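Local coordinates for ferrous iron uptake transporter protein B (Streptococcus thermophilus, PDB 3TAH) that binds guanine nucleotide through the cytosolic G-protein domain of a membrane protein that probably drives ferrous iron uptake with GTP, at residues 227-230 against 231-235; 202-205 against 206-209. The protein carries 1 engineered substitution. All blocks are in the same frame, centred on the assembly; numbering follows the deposited sequence.

Contact 1: residues 227-230 against 231-235; sequences EDII and RITEE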
ATOM      1  N   GLU A 227     -20.834   4.669  14.142  0.50 17.36           N
ATOM      2  CA  GLU A 227     -20.537   5.271  15.446  0.50 17.87           C
ATOM      3  C   GLU A 227     -20.598   4.241  16.573  0.50 17.13           C
ATOM      4  O   GLU A 227     -19.701   4.181  17.417  0.50 16.08           O
ATOM      5  CB  GLU A 227     -21.516   6.393  15.776  0.50 18.71           C
ATOM      6  CG  GLU A 227     -21.515   6.774  17.258  0.50 20.19           C
ATOM      7  CD  GLU A 227     -20.233   7.469  17.689  0.50 22.20           C
ATOM      8  OE1 GLU A 227     -19.490   7.927  16.799  0.50 24.97           O
ATOM      9  OE2 GLU A 227     -19.961   7.565  18.910  0.50 22.24           O
ATOM     10  N   ASP A 228     -21.657   3.433  16.572  1.00 16.28           N
ATOM     11  CA  ASP A 228     -21.841   2.384  17.589  1.00 14.67           C
ATOM     12  C   ASP A 228     -20.683   1.367  17.577  1.00 14.03           C
ATOM     13  O   ASP A 228     -20.137   1.026  18.625  1.00 14.40           O
ATOM     14  CB  ASP A 228     -23.147   1.623  17.341  1.00 15.07           C
ATOM     15  CG  ASP A 228     -24.403   2.364  17.802  1.00 16.66           C
ATOM     16  OD1 ASP A 228     -24.318   3.396  18.502  1.00 20.14           O
ATOM     17  OD2 ASP A 228     -25.509   1.875  17.461  1.00 17.48           O
ATOM     18  N   ILE A 229     -20.314   0.895  16.392  1.00 13.32           N
ATOM     19  CA  ILE A 229     -19.218  -0.095  16.232  1.00 14.59           C
ATOM     20  C   ILE A 229     -17.892   0.435  16.814  1.00 13.17           C
ATOM     21  O   ILE A 229     -17.167  -0.278  17.527  1.00 13.60           O
ATOM     22  CB  ILE A 229     -19.031  -0.477  14.751  1.00 14.91           C
ATOM     23  CG1 ILE A 229     -20.249  -1.265  14.247  1.00 16.12           C
ATOM     24  CG2 ILE A 229     -17.745  -1.309  14.540  1.00 16.30           C
ATOM     25  CD1 ILE A 229     -20.430  -1.225  12.744  1.00 13.80           C
ATOM     26  N   ILE A 230     -17.589   1.687  16.499  1.00 12.15           N
ATOM     27  CA  ILE A 230     -16.372   2.352  17.002  1.00 13.17           C
ATOM     28  C   ILE A 230     -16.389   2.474  18.519  1.00 14.57           C
ATOM     29  O   ILE A 230     -15.379   2.187  19.184  1.00 14.94           O
ATOM     30  CB  ILE A 230     -16.161   3.744  16.353  1.00 13.23           C
ATOM     31  CG1 ILE A 230     -15.902   3.602  14.848  1.00 15.20           C
ATOM     32  CG2 ILE A 230     -14.979   4.489  16.996  1.00 14.71           C
ATOM     33  CD1 ILE A 230     -15.955   4.943  14.104  1.00 15.55           C
ATOM     34  N   ARG A 231     -17.535   2.875  19.069  1.00 15.66           N
ATOM     35  CA  ARG A 231     -17.638   3.112  20.502  1.00 17.41           C
ATOM     36  C   ARG A 231     -17.360   1.834  21.279  1.00 16.79           C
ATOM     37  O   ARG A 231     -16.493   1.829  22.162  1.00 16.20           O
ATOM     38  CB  ARG A 231     -19.005   3.688  20.885  1.00 18.80           C
ATOM     39  CG  ARG A 231     -19.128   4.102  22.358  1.00 21.17           C
ATOM     40  CD  ARG A 231     -20.543   4.554  22.728  1.00 22.49           C
ATOM     41  NE  ARG A 231     -21.544   3.499  22.514  1.00 24.22           N
ATOM     42  CZ  ARG A 231     -22.437   3.444  21.523  1.00 25.99           C
ATOM     43  NH1 ARG A 231     -22.515   4.390  20.581  1.00 28.52           N
ATOM     44  NH2 ARG A 231     -23.279   2.418  21.468  1.00 27.00           N
ATOM     45  N   ILE A 232     -18.066   0.761  20.937  1.00 15.27           N
ATOM     46  CA  ILE A 232     -17.932  -0.495  21.673  1.00 16.00           C
ATOM     47  C   ILE A 232     -16.536  -1.084  21.464  1.00 15.91           C
ATOM     48  O   ILE A 232     -15.967  -1.655  22.394  1.00 14.27           O
ATOM     49  CB  ILE A 232     -19.079  -1.538  21.355  1.00 14.25           C
ATOM     50  CG1 ILE A 232     -18.967  -2.782  22.248  1.00 15.29           C
ATOM     51  CG2 ILE A 232     -19.135  -1.914  19.849  1.00 14.22           C
ATOM     52  CD1 ILE A 232     -19.019  -2.492  23.779  1.00 16.44           C
ATOM     53  N   THR A 233     -15.977  -0.937  20.257  1.00 14.64           N
ATOM     54  CA  THR A 233     -14.632  -1.468  19.977  1.00 13.25           C
ATOM     55  C   THR A 233     -13.561  -0.724  20.785  1.00 13.42           C
ATOM     56  O   THR A 233     -12.670  -1.359  21.360  1.00 14.10           O
ATOM     57  CB  THR A 233     -14.340  -1.487  18.468  1.00 11.73           C
ATOM     58  OG1 THR A 233     -15.377  -2.236  17.833  1.00 13.12           O
ATOM     59  CG2 THR A 233     -12.995  -2.145  18.175  1.00 13.65           C
ATOM     60  N   GLU A 234     -13.672   0.598  20.869  1.00 14.41           N
ATOM     61  CA  GLU A 234     -12.779   1.395  21.709  1.00 15.10           C
ATOM     62  C   GLU A 234     -12.884   0.981  23.178  1.00 16.10           C
ATOM     63  O   GLU A 234     -11.881   0.930  23.879  1.00 16.30           O
ATOM     64  CB  GLU A 234     -13.085   2.885  21.599  1.00 15.00           C
ATOM     65  CG  GLU A 234     -12.605   3.517  20.280  1.00 14.57           C
ATOM     66  CD  GLU A 234     -12.886   4.993  20.201  1.00 18.58           C
ATOM     67  OE1 GLU A 234     -13.902   5.435  20.785  1.00 18.17           O
ATOM     68  OE2 GLU A 234     -12.101   5.709  19.541  1.00 16.84           O
ATOM     69  N   GLU A 235     -14.098   0.693  23.626  1.00 17.39           N
ATOM     70  CA  GLU A 235     -14.328   0.275  25.013  1.00 18.37           C
ATOM     71  C   GLU A 235     -13.631  -1.029  25.344  1.00 18.83           C
ATOM     72  O   GLU A 235     -13.025  -1.145  26.413  1.00 16.31           O
ATOM     73  CB  GLU A 235     -15.829   0.181  25.310  1.00 20.00           C
ATOM     74  CG  GLU A 235     -16.468   1.546  25.381  1.00 24.39           C
ATOM     75  CD  GLU A 235     -17.987   1.523  25.583  1.00 28.68           C
ATOM     76  OE1 GLU A 235     -18.557   0.435  25.813  1.00 30.48           O
ATOM     77  OE2 GLU A 235     -18.592   2.617  25.513  1.00 31.01           O
TER
HETATM   78  O   HOH W   1     -21.837   7.076  20.600  1.00 34.06           O

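Contact 2: residues 202-205 against 206-209; sequences AIKL and FEQD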
ATOM      1  N   ALA A 202     -13.563   0.667   4.980  1.00 12.88           N
ATOM      2  CA  ALA A 202     -14.056   0.253   6.290  1.00 12.91           C
ATOM      3  C   ALA A 202     -13.055   0.626   7.401  1.00 12.60           C
ATOM      4  O   ALA A 202     -13.441   1.127   8.454  1.00 13.00           O
ATOM      5  CB  ALA A 202     -14.374  -1.237   6.313  1.00 11.33           C
ATOM      6  N   ILE A 203     -11.772   0.386   7.160  1.00 13.63           N
ATOM      7  CA  ILE A 203     -10.732   0.701   8.140  1.00 14.18           C
ATOM      8  C   ILE A 203     -10.616   2.210   8.326  1.00 14.25           C
ATOM      9  O   ILE A 203     -10.487   2.687   9.455  1.00 15.40           O
ATOM     10  CB  ILE A 203      -9.368   0.093   7.761  1.00 13.99           C
ATOM     11  CG1 ILE A 203      -9.438  -1.425   7.856  1.00 16.94           C
ATOM     12  CG2 ILE A 203      -8.260   0.607   8.723  1.00 15.97           C
ATOM     13  CD1 ILE A 203      -8.297  -2.140   7.202  1.00 15.46           C
ATOM     14  N   LYS A 204     -10.652   2.957   7.223  1.00 14.34           N
ATOM     15  CA  LYS A 204     -10.635   4.422   7.300  1.00 14.58           C
ATOM     16  C   LYS A 204     -11.805   4.994   8.090  1.00 14.25           C
ATOM     17  O   LYS A 204     -11.639   5.934   8.859  1.00 12.97           O
ATOM     18  CB  LYS A 204     -10.611   5.030   5.899  1.00 16.74           C
ATOM     19  CG  LYS A 204      -9.270   4.876   5.217  1.00 17.67           C
ATOM     20  CD  LYS A 204      -8.326   5.970   5.627  1.00 21.31           C
ATOM     21  CE  LYS A 204      -6.879   5.659   5.289  1.00 21.45           C
ATOM     22  NZ  LYS A 204      -6.346   4.584   6.168  1.00 22.67           N
ATOM     23  N   LEU A 205     -12.992   4.431   7.896  1.00 14.07           N
ATOM     24  CA  LEU A 205     -14.156   4.866   8.650  1.00 14.56           C
ATOM     25  C   LEU A 205     -14.002   4.564  10.132  1.00 13.84           C
ATOM     26  O   LEU A 205     -14.370   5.393  10.980  1.00 13.72           O
ATOM     27  CB  LEU A 205     -15.427   4.207   8.119  1.00 14.45           C
ATOM     28  CG  LEU A 205     -15.879   4.821   6.788  1.00 13.72           C
ATOM     29  CD1 LEU A 205     -16.876   3.903   6.104  1.00 12.43           C
ATOM     30  CD2 LEU A 205     -16.445   6.220   7.012  1.00 13.91           C
ATOM     31  N   PHE A 206     -13.452   3.389  10.430  1.00 12.05           N
ATOM     32  CA  PHE A 206     -13.245   2.985  11.811  1.00 11.77           C
ATOM     33  C   PHE A 206     -12.337   3.987  12.529  1.00 13.43           C
ATOM     34  O   PHE A 206     -12.626   4.400  13.662  1.00 16.13           O
ATOM     35  CB  PHE A 206     -12.653   1.580  11.911  1.00 12.28           C
ATOM     36  CG  PHE A 206     -12.393   1.144  13.330  1.00 11.94           C
ATOM     37  CD1 PHE A 206     -13.418   0.612  14.108  1.00 12.59           C
ATOM     38  CD2 PHE A 206     -11.131   1.279  13.898  1.00 12.87           C
ATOM     39  CE1 PHE A 206     -13.179   0.213  15.431  1.00 14.86           C
ATOM     40  CE2 PHE A 206     -10.882   0.886  15.224  1.00 15.30           C
ATOM     41  CZ  PHE A 206     -11.900   0.351  15.992  1.00 15.48           C
ATOM     42  N   GLU A 207     -11.265   4.391  11.855  1.00 14.14           N
ATOM     43  CA  GLU A 207     -10.305   5.339  12.435  1.00 16.37           C
ATOM     44  C   GLU A 207     -10.697   6.825  12.261  1.00 16.08           C
ATOM     45  O   GLU A 207      -9.900   7.730  12.551  1.00 16.88           O
ATOM     46  CB  GLU A 207      -8.904   5.053  11.889  1.00 18.23           C
ATOM     47  CG  GLU A 207      -8.702   5.492  10.469  1.00 19.93           C
ATOM     48  CD  GLU A 207      -7.485   4.880   9.784  1.00 23.14           C
ATOM     49  OE1 GLU A 207      -7.276   5.253   8.614  1.00 23.98           O
ATOM     50  OE2 GLU A 207      -6.748   4.071  10.382  1.00 19.70           O
ATOM     51  N   GLN A 208     -11.920   7.059  11.798  1.00 16.20           N
ATOM     52  CA  GLN A 208     -12.505   8.389  11.597  1.00 17.35           C
ATOM     53  C   GLN A 208     -11.692   9.309  10.694  1.00 16.09           C
ATOM     54  O   GLN A 208     -11.512  10.496  10.975  1.00 14.52           O
ATOM     55  CB  GLN A 208     -12.790   9.032  12.939  1.00 19.06           C
ATOM     56  CG  GLN A 208     -13.878   8.270  13.664  1.00 21.91           C
ATOM     57  CD  GLN A 208     -13.661   8.273  15.121  1.00 26.74           C
ATOM     58  OE1 GLN A 208     -14.289   9.034  15.845  1.00 28.88           O
ATOM     59  NE2 GLN A 208     -12.755   7.418  15.578  1.00 32.25           N
ATOM     60  N   ASP A 209     -11.225   8.732   9.594  1.00 15.34           N
ATOM     61  CA  ASP A 209     -10.550   9.473   8.556  1.00 15.21           C
ATOM     62  C   ASP A 209     -11.460  10.565   7.997  1.00 14.81           C
ATOM     63  O   ASP A 209     -12.518  10.285   7.442  1.00 14.48           O
ATOM     64  CB  ASP A 209     -10.129   8.527   7.439  1.00 15.04           C
ATOM     65  CG  ASP A 209      -9.269   9.214   6.413  1.00 15.66           C
ATOM     66  OD1 ASP A 209      -8.034   9.244   6.605  1.00 17.60           O
ATOM     67  OD2 ASP A 209      -9.835   9.722   5.419  1.00 15.56           O
TER

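Contact 1: residues 227-230 against 231-235
Arg231 reaches back along its helix to Asp228, and the salt bridge between them is the main charged interaction on this exposed side. Both terminal nitrogens of the guanidinium close on a single oxygen: Arg231 NH1 lies 2.9 Å from Asp228 OD1, while Arg231 NH2, at 3.3 Å from the same OD1, is the longer and more bent arm. OD1 sits in the guanidinium plane at its edge. NH2 meets it from well above the carboxylate plane, NH1 on its anti side; with the planes 79° apart the two groups do not pair flat. A bend at chi3 (60°) folds the arginine back over the preceding turn. Arg231 NH1 also donates to a water, 2.8 Å away, that in turn donates to Glu227 OE2.

On the inward side, Thr233 OG1 donates to Ile229 O at 2.7 Å, and Thr233 N binds that same oxygen from the opposite face of the carbonyl plane. The hydroxyl of this buried threonine thus donates within its own helix.

Ile230 CG2 packs against Glu234 CD at 3.9 Å, while Glu234 OE2 bonds to Ala241 N. Ile229 and Thr233 face helix 176-189, and Ile230 and Thr233 rest on Phe206 of helix 198-206.

Contact 2: residues 202-205 against 206-209
A Schellman motif ends helix 198-206 here, and the chain turns at once into helix 210-215 of the FeoB cytosolic helical domain. Asp209 N reaches back to Lys204 O at 2.9 Å in a nearly straight bond (168°). Inside that loop, Gln208 N bonds to Leu205 O at 3.1 Å, coming from well above the carbonyl plane. Gln208 is the C-prime residue, and its positive phi of 56° swings the backbone round to make both bonds. Just before it the bonding is still that of a regular helix, with Phe206 N on Ala202 O and Glu207 N on Ile203 O.

Over this turn lies the salt bridge of Lys204 and Glu207. Lys204 NZ meets Glu207 OE1 at 2.7 Å on the syn side of the carboxylate, close to its plane. The two chains run side by side, pointing the same way. Glu207 CG is set between its own backbone N and carbonyl carbon (chi1 74°), which lays the extended acid over the carbonyls of Ile203 and Lys204, with Glu207 CG 3.4 Å from Lys204 O. Lys204 is bent at chi2 and chi4, and its CD touches both acids, 3.2 Å from Glu207 OE1 and 3.4 Å from Asp209 OD1.

Asp209 is the N-cap of the next helix: its OD2 accepts from Val212 N and also forms a salt bridge with Arg73. Phe206 and Leu205 pack against helices 176-189 and 220-237.

The ammonium of this buried lysine is therefore paired with Glu207, and it probably offsets the charge of an acid that lies over the helix's carbonyl end. Asp209, at the start of the following helix, probably gains from that helix's amino end and from Arg73.

How the contacts relate
Both contacts belong to the helical domain, their centres about 12 Å apart, and they meet directly: Thr233 CG2 packs on Phe206 CZ at 3.5 Å, and Ile230 CD1 lies 3.4 Å from Phe206 O. Contact 2 is the buried one, nearer the centre of the molecule, and contact 1 lies on a helix farther out, with one side packed on the domain and the other exposed. Both also pack on helix 176-189. Each has a salt bridge between residues three apart, yet the settings differ: in contact 1 it crosses the exposed side of an uninterrupted helix, with water alongside, whereas in contact 2 it spans the end of a helix.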